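Long-range contacts in dioxygenase (Pseudomonas brassicacearum, PDB 5V2D), which probably cleaves the central double bond of lignin-derived stilbenes with molecular oxygen, using a histidine-bound iron in a carotenoid-oxygenase-type fold: residues A43-L48 with R485-M490; L48-V53 with P480-R485. One frame throughout, in Å; residues are numbered along the deposited sequence.

Contact 1 (A43-L48 with R485-M490); sequences AEVFDL and RIPFRM
L48 reaches across to the backbone of R485 and the ring of P487: its CD2 lies 3.5 Å from R485 O and 3.9 Å from P487 CD, crossing the proline at about a right angle. With CG anti to the carbonyl carbon (chi1 -67°), the leucine branch is swung to the side of its own backbone N, and CD2 is the methyl that meets both partners. V45 reaches toward P487, its CG2 standing 4.1 Å from P487 CG. The same methyl sits at the edge of the F488 ring, near its plane, at 4.3 Å from CE2. A43 CB comes obliquely to that ring atom, 4.0 Å from F488 CE2. Over the centre of one ring face I486 CG2 lies 4.3 Å above the plane, so the phenyl is packed from within its own segment as well as from across. F90 touches both L48 and I486, while L99 touches L48 and F488. Apart from L48 CD2 at the R485 carbonyl, the side chains meet through methyls and rings. Strand 43-45 edges one antiparallel sheet and 482-486 belongs to another, a junction between neighbouring sheets that fits the beta-propeller of the carotenoid oxygenase family.

Contact 2 (L48-V53 with P480-R485); sequences LEIEGV and PIARIR
R485 runs out past E49 and E51, its chain extended from CG to NE. Its CB starts 3.8 Å from E49 O, CD passes 4.1 Å from E49 OE1, and the guanidinium ends between two carboxylates. NH2 makes a salt bridge with E51 OE2 at 3.3 Å and also comes within 3.6 Å of E51 CB; NH1 forms a long one with E49 OE2 at 3.7 Å. The guanidinium plane is turned 23° from the E51 carboxylate and 48° from that of E49. Shortening this side chain to an alanine is likely to leave E49 and E51 without their shared positive mate and freer to turn. The backbones pair antiparallel: R485 N donates to E49 O, E51 and R483 exchange two bonds, and V53 N donates to I481 O, all nearly straight. I50 and I484 lie side by side, CG1 to CG1 at 4.1 Å, on the other sheet face from E51 and R483. G52 fits where a CB would clash with I481 O. R483 finds its salt-bridge partner in E467. A water joins E49 N to R485 O. The chemistry implies an edge strand held by backbone bonds and a salt-bridge network of E49, E51 and R485.

How the contacts relate
Contacts 1 and 2 have centres 13 Å apart and lie on the same side of the chain's centre. They share L48 and R485, where their segments overlap, and both use strand 482-486. Along the chain, contact 2 is nested inside the loop closed by contact 1: strand 43-45 is followed by 50-52, while 480-485 runs directly into 485-490. Strand 50-52 is the outermost of the five-stranded sheet containing 482-486, whereas 43-45 is outermost in a different sheet, beside 96-103. One N-terminal run therefore passes from one sheet to the next and meets a single C-terminal run at both, bringing together segments more than 400 residues apart in sequence.

Contact 1 (A43-L48 with R485-M490)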
loop_
_atom_site.group_PDB
_atom_site.type_symbol
_atom_site.label_atom_id
_atom_site.label_comp_id
_atom_site.label_asym_id
_atom_site.label_seq_id
_atom_site.Cartn_x
_atom_site.Cartn_y
_atom_site.Cartn_z
ATOM N N ALA A 43 -5.394 11.254 17.880
ATOM C CA ALA A 43 -5.816 12.659 17.979
ATOM C C ALA A 43 -7.164 12.930 17.368
ATOM O O ALA A 43 -7.658 12.152 16.539
ATOM C CB ALA A 43 -4.822 13.478 17.264
ATOM N N GLU A 44 -7.734 14.057 17.795
ATOM C CA GLU A 44 -8.920 14.610 17.170
ATOM C C GLU A 44 -8.619 16.115 16.963
ATOM O O GLU A 44 -8.240 16.788 17.936
ATOM C CB GLU A 44 -10.112 14.433 18.082
ATOM C CG GLU A 44 -11.385 14.469 17.297
ATOM C CD GLU A 44 -12.608 15.163 17.935
ATOM O OE1 GLU A 44 -13.101 14.624 18.962
ATOM O OE2 GLU A 44 -12.972 16.284 17.386
ATOM N N VAL A 45 -8.694 16.604 15.741
ATOM C CA VAL A 45 -8.601 18.041 15.468
ATOM C C VAL A 45 -9.891 18.457 14.768
ATOM O O VAL A 45 -10.181 17.985 13.683
ATOM C CB VAL A 45 -7.389 18.380 14.603
ATOM C CG1 VAL A 45 -7.159 19.916 14.558
ATOM C CG2 VAL A 45 -6.149 17.761 15.172
ATOM N N PHE A 46 -10.710 19.256 15.439
ATOM C CA PHE A 46 -12.109 19.461 15.061
ATOM C C PHE A 46 -12.231 20.290 13.754
ATOM O O PHE A 46 -13.211 20.149 13.018
ATOM C CB PHE A 46 -12.842 20.155 16.203
ATOM C CG PHE A 46 -14.337 20.149 16.082
ATOM C CD1 PHE A 46 -15.104 19.020 16.489
ATOM C CD2 PHE A 46 -15.011 21.255 15.523
ATOM C CE1 PHE A 46 -16.492 19.032 16.288
ATOM C CE2 PHE A 46 -16.406 21.242 15.346
ATOM C CZ PHE A 46 -17.139 20.149 15.726
ATOM N N ASP A 47 -11.267 21.179 13.535
ATOM C CA ASP A 47 -11.301 22.033 12.356
ATOM C C ASP A 47 -9.895 22.410 11.973
ATOM O O ASP A 47 -9.053 22.802 12.826
ATOM C CB ASP A 47 -12.097 23.356 12.643
ATOM C CG ASP A 47 -12.396 24.132 11.342
ATOM O OD1 ASP A 47 -13.082 23.590 10.422
ATOM O OD2 ASP A 47 -11.932 25.250 11.307
ATOM N N LEU A 48 -9.593 22.224 10.696
ATOM C CA LEU A 48 -8.225 22.433 10.222
ATOM C C LEU A 48 -8.146 23.759 9.474
ATOM O O LEU A 48 -9.052 24.059 8.736
ATOM C CB LEU A 48 -7.797 21.282 9.382
ATOM C CG LEU A 48 -7.643 19.943 10.124
ATOM C CD1 LEU A 48 -7.557 18.771 9.183
ATOM C CD2 LEU A 48 -6.409 19.910 11.024
ATOM N N ARG A 485 -3.618 22.685 6.773
ATOM C CA ARG A 485 -2.475 22.607 7.675
ATOM C C ARG A 485 -2.845 21.632 8.811
ATOM O O ARG A 485 -3.968 21.629 9.270
ATOM C CB ARG A 485 -2.134 23.951 8.271
ATOM C CG ARG A 485 -1.562 24.951 7.279
ATOM C CD ARG A 485 -0.996 26.170 8.071
ATOM N NE ARG A 485 -0.750 27.244 7.112
ATOM C CZ ARG A 485 -1.594 28.208 6.770
ATOM N NH1 ARG A 485 -2.772 28.344 7.361
ATOM N NH2 ARG A 485 -1.204 29.108 5.872
ATOM N N ILE A 486 -1.917 20.785 9.161
ATOM C CA ILE A 486 -2.089 19.788 10.255
ATOM C C ILE A 486 -1.161 20.264 11.345
ATOM O O ILE A 486 0.007 20.543 11.091
ATOM C CB ILE A 486 -1.724 18.399 9.752
ATOM C CG1 ILE A 486 -2.651 18.044 8.591
ATOM C CG2 ILE A 486 -2.021 17.363 10.838
ATOM C CD1 ILE A 486 -2.054 17.099 7.646
ATOM N N PRO A 487 -1.649 20.333 12.592
ATOM C CA PRO A 487 -0.860 20.905 13.648
ATOM C C PRO A 487 0.211 19.999 14.263
ATOM O O PRO A 487 0.876 20.378 15.244
ATOM C CB PRO A 487 -1.917 21.224 14.678
ATOM C CG PRO A 487 -3.001 20.280 14.431
ATOM C CD PRO A 487 -3.047 20.146 12.972
ATOM N N PHE A 488 0.347 18.812 13.727
ATOM C CA PHE A 488 1.400 17.888 14.088
ATOM C C PHE A 488 1.869 17.160 12.875
ATOM O O PHE A 488 1.165 17.086 11.898
ATOM C CB PHE A 488 0.954 16.879 15.234
ATOM C CG PHE A 488 -0.166 15.960 14.834
ATOM C CD1 PHE A 488 0.091 14.763 14.249
ATOM C CD2 PHE A 488 -1.472 16.283 15.092
ATOM C CE1 PHE A 488 -0.971 13.877 13.857
ATOM C CE2 PHE A 488 -2.533 15.464 14.631
ATOM C CZ PHE A 488 -2.250 14.263 14.028
ATOM N N ARG A 489 3.085 16.654 12.961
ATOM C CA ARG A 489 3.713 15.892 11.883
ATOM C C ARG A 489 3.059 14.494 11.676
ATOM O O ARG A 489 2.947 13.685 12.610
ATOM C CB ARG A 489 5.188 15.642 12.202
ATOM C CG ARG A 489 5.941 14.836 11.156
ATOM C CD ARG A 489 7.377 14.589 11.657
ATOM N NE ARG A 489 7.381 13.875 12.916
ATOM C CZ ARG A 489 7.382 12.551 13.035
ATOM N NH1 ARG A 489 7.519 11.704 11.985
ATOM N NH2 ARG A 489 7.350 12.066 14.305
ATOM N N MET A 490 2.695 14.237 10.450
ATOM C CA MET A 490 2.145 12.929 10.058
ATOM C C MET A 490 3.353 12.090 9.655
ATOM O O MET A 490 4.073 12.428 8.684
ATOM C CB MET A 490 1.222 13.095 8.842
ATOM C CG MET A 490 -0.014 13.970 9.086
ATOM S SD MET A 490 -1.262 13.324 10.206
ATOM C CE MET A 490 -2.008 12.137 9.123
#

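Contact 2 (L48-V53 with P480-R485)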
loop_
_atom_site.group_PDB
_atom_site.type_symbol
_atom_site.label_atom_id
_atom_site.label_comp_id
_atom_site.label_asym_id
_atom_site.label_seq_id
_atom_site.Cartn_x
_atom_site.Cartn_y
_atom_site.Cartn_z
ATOM N N LEU A 48 -9.593 22.224 10.696
ATOM C CA LEU A 48 -8.225 22.433 10.222
ATOM C C LEU A 48 -8.146 23.759 9.474
ATOM O O LEU A 48 -9.052 24.059 8.736
ATOM C CB LEU A 48 -7.797 21.282 9.382
ATOM C CG LEU A 48 -7.643 19.943 10.124
ATOM C CD1 LEU A 48 -7.557 18.771 9.183
ATOM C CD2 LEU A 48 -6.409 19.910 11.024
ATOM N N GLU A 49 -7.071 24.493 9.675
ATOM C CA GLU A 49 -6.790 25.739 8.936
ATOM C C GLU A 49 -6.534 25.419 7.488
ATOM O O GLU A 49 -5.750 24.472 7.187
ATOM C CB GLU A 49 -5.487 26.407 9.376
ATOM C CG GLU A 49 -5.498 27.067 10.714
ATOM C CD GLU A 49 -4.248 27.928 10.940
ATOM O OE1 GLU A 49 -3.235 27.332 11.356
ATOM O OE2 GLU A 49 -4.265 29.182 10.613
ATOM N N ILE A 50 -7.081 26.229 6.573
ATOM C CA ILE A 50 -6.909 26.026 5.165
ATOM C C ILE A 50 -6.382 27.289 4.492
ATOM O O ILE A 50 -6.955 28.347 4.674
ATOM C CB ILE A 50 -8.256 25.654 4.530
ATOM C CG1 ILE A 50 -8.848 24.424 5.241
ATOM C CG2 ILE A 50 -8.124 25.380 3.011
ATOM C CD1 ILE A 50 -10.168 24.048 4.639
ATOM N N GLU A 51 -5.287 27.205 3.757
ATOM C CA GLU A 51 -4.747 28.270 2.953
ATOM C C GLU A 51 -5.295 28.024 1.580
ATOM O O GLU A 51 -5.245 26.884 1.068
ATOM C CB GLU A 51 -3.200 28.197 2.990
ATOM C CG GLU A 51 -2.511 29.232 2.101
ATOM C CD GLU A 51 -0.970 29.133 1.992
ATOM O OE1 GLU A 51 -0.479 29.825 1.091
ATOM O OE2 GLU A 51 -0.225 28.470 2.796
ATOM N N GLY A 52 -5.766 29.097 0.918
ATOM C CA GLY A 52 -6.299 28.946 -0.449
ATOM C C GLY A 52 -7.782 28.759 -0.341
ATOM O O GLY A 52 -8.359 29.307 0.540
ATOM N N VAL A 53 -8.413 28.002 -1.212
ATOM C CA VAL A 53 -9.862 27.838 -1.250
ATOM C C VAL A 53 -10.214 26.397 -1.513
ATOM O O VAL A 53 -9.882 25.828 -2.597
ATOM C CB VAL A 53 -10.457 28.657 -2.456
ATOM C CG1 VAL A 53 -11.974 28.548 -2.415
ATOM C CG2 VAL A 53 -10.005 30.132 -2.341
ATOM N N PRO A 480 -1.230 23.497 -5.341
ATOM C CA PRO A 480 -2.426 23.311 -4.581
ATOM C C PRO A 480 -3.450 24.451 -4.771
ATOM O O PRO A 480 -3.034 25.593 -4.825
ATOM C CB PRO A 480 -1.933 23.362 -3.158
ATOM C CG PRO A 480 -0.526 22.850 -3.229
ATOM C CD PRO A 480 -0.009 23.275 -4.554
ATOM N N ILE A 481 -4.720 24.117 -4.947
ATOM C CA ILE A 481 -5.737 25.091 -4.808
ATOM C C ILE A 481 -6.031 25.326 -3.317
ATOM O O ILE A 481 -6.572 26.358 -2.947
ATOM C CB ILE A 481 -7.008 24.697 -5.591
ATOM C CG1 ILE A 481 -7.676 23.435 -5.012
ATOM C CG2 ILE A 481 -6.637 24.680 -7.069
ATOM C CD1 ILE A 481 -8.853 22.973 -5.774
ATOM N N ALA A 482 -5.689 24.357 -2.476
ATOM C CA ALA A 482 -5.892 24.453 -1.025
ATOM C C ALA A 482 -4.831 23.652 -0.311
ATOM O O ALA A 482 -4.430 22.592 -0.771
ATOM C CB ALA A 482 -7.253 23.948 -0.632
ATOM N N ARG A 483 -4.312 24.209 0.761
ATOM C CA ARG A 483 -3.387 23.521 1.667
ATOM C C ARG A 483 -4.007 23.454 3.035
ATOM O O ARG A 483 -4.284 24.483 3.651
ATOM C CB ARG A 483 -2.051 24.237 1.780
ATOM C CG ARG A 483 -1.307 24.413 0.440
ATOM C CD ARG A 483 -0.050 25.169 0.709
ATOM N NE ARG A 483 0.809 25.380 -0.427
ATOM C CZ ARG A 483 1.979 24.767 -0.613
ATOM N NH1 ARG A 483 2.482 23.864 0.206
ATOM N NH2 ARG A 483 2.662 25.026 -1.670
ATOM N N ILE A 484 -4.260 22.225 3.488
ATOM C CA ILE A 484 -4.890 21.998 4.791
ATOM C C ILE A 484 -3.796 21.744 5.827
ATOM O O ILE A 484 -3.092 20.725 5.758
ATOM C CB ILE A 484 -5.881 20.841 4.687
ATOM C CG1 ILE A 484 -6.935 21.158 3.618
ATOM C CG2 ILE A 484 -6.507 20.545 6.003
ATOM C CD1 ILE A 484 -7.512 19.829 3.090
ATOM N N ARG A 485 -3.618 22.685 6.773
ATOM C CA ARG A 485 -2.475 22.607 7.675
ATOM C C ARG A 485 -2.845 21.632 8.811
ATOM O O ARG A 485 -3.968 21.629 9.270
ATOM C CB ARG A 485 -2.134 23.951 8.271
ATOM C CG ARG A 485 -1.562 24.951 7.279
ATOM C CD ARG A 485 -0.996 26.170 8.071
ATOM N NE ARG A 485 -0.750 27.244 7.112
ATOM C CZ ARG A 485 -1.594 28.208 6.770
ATOM N NH1 ARG A 485 -2.772 28.344 7.361
ATOM N NH2 ARG A 485 -1.204 29.108 5.872
HETATM O O HOH W 1 -4.918 23.298 11.327
HETATM O O HOH W 2 -3.316 26.924 -1.624
#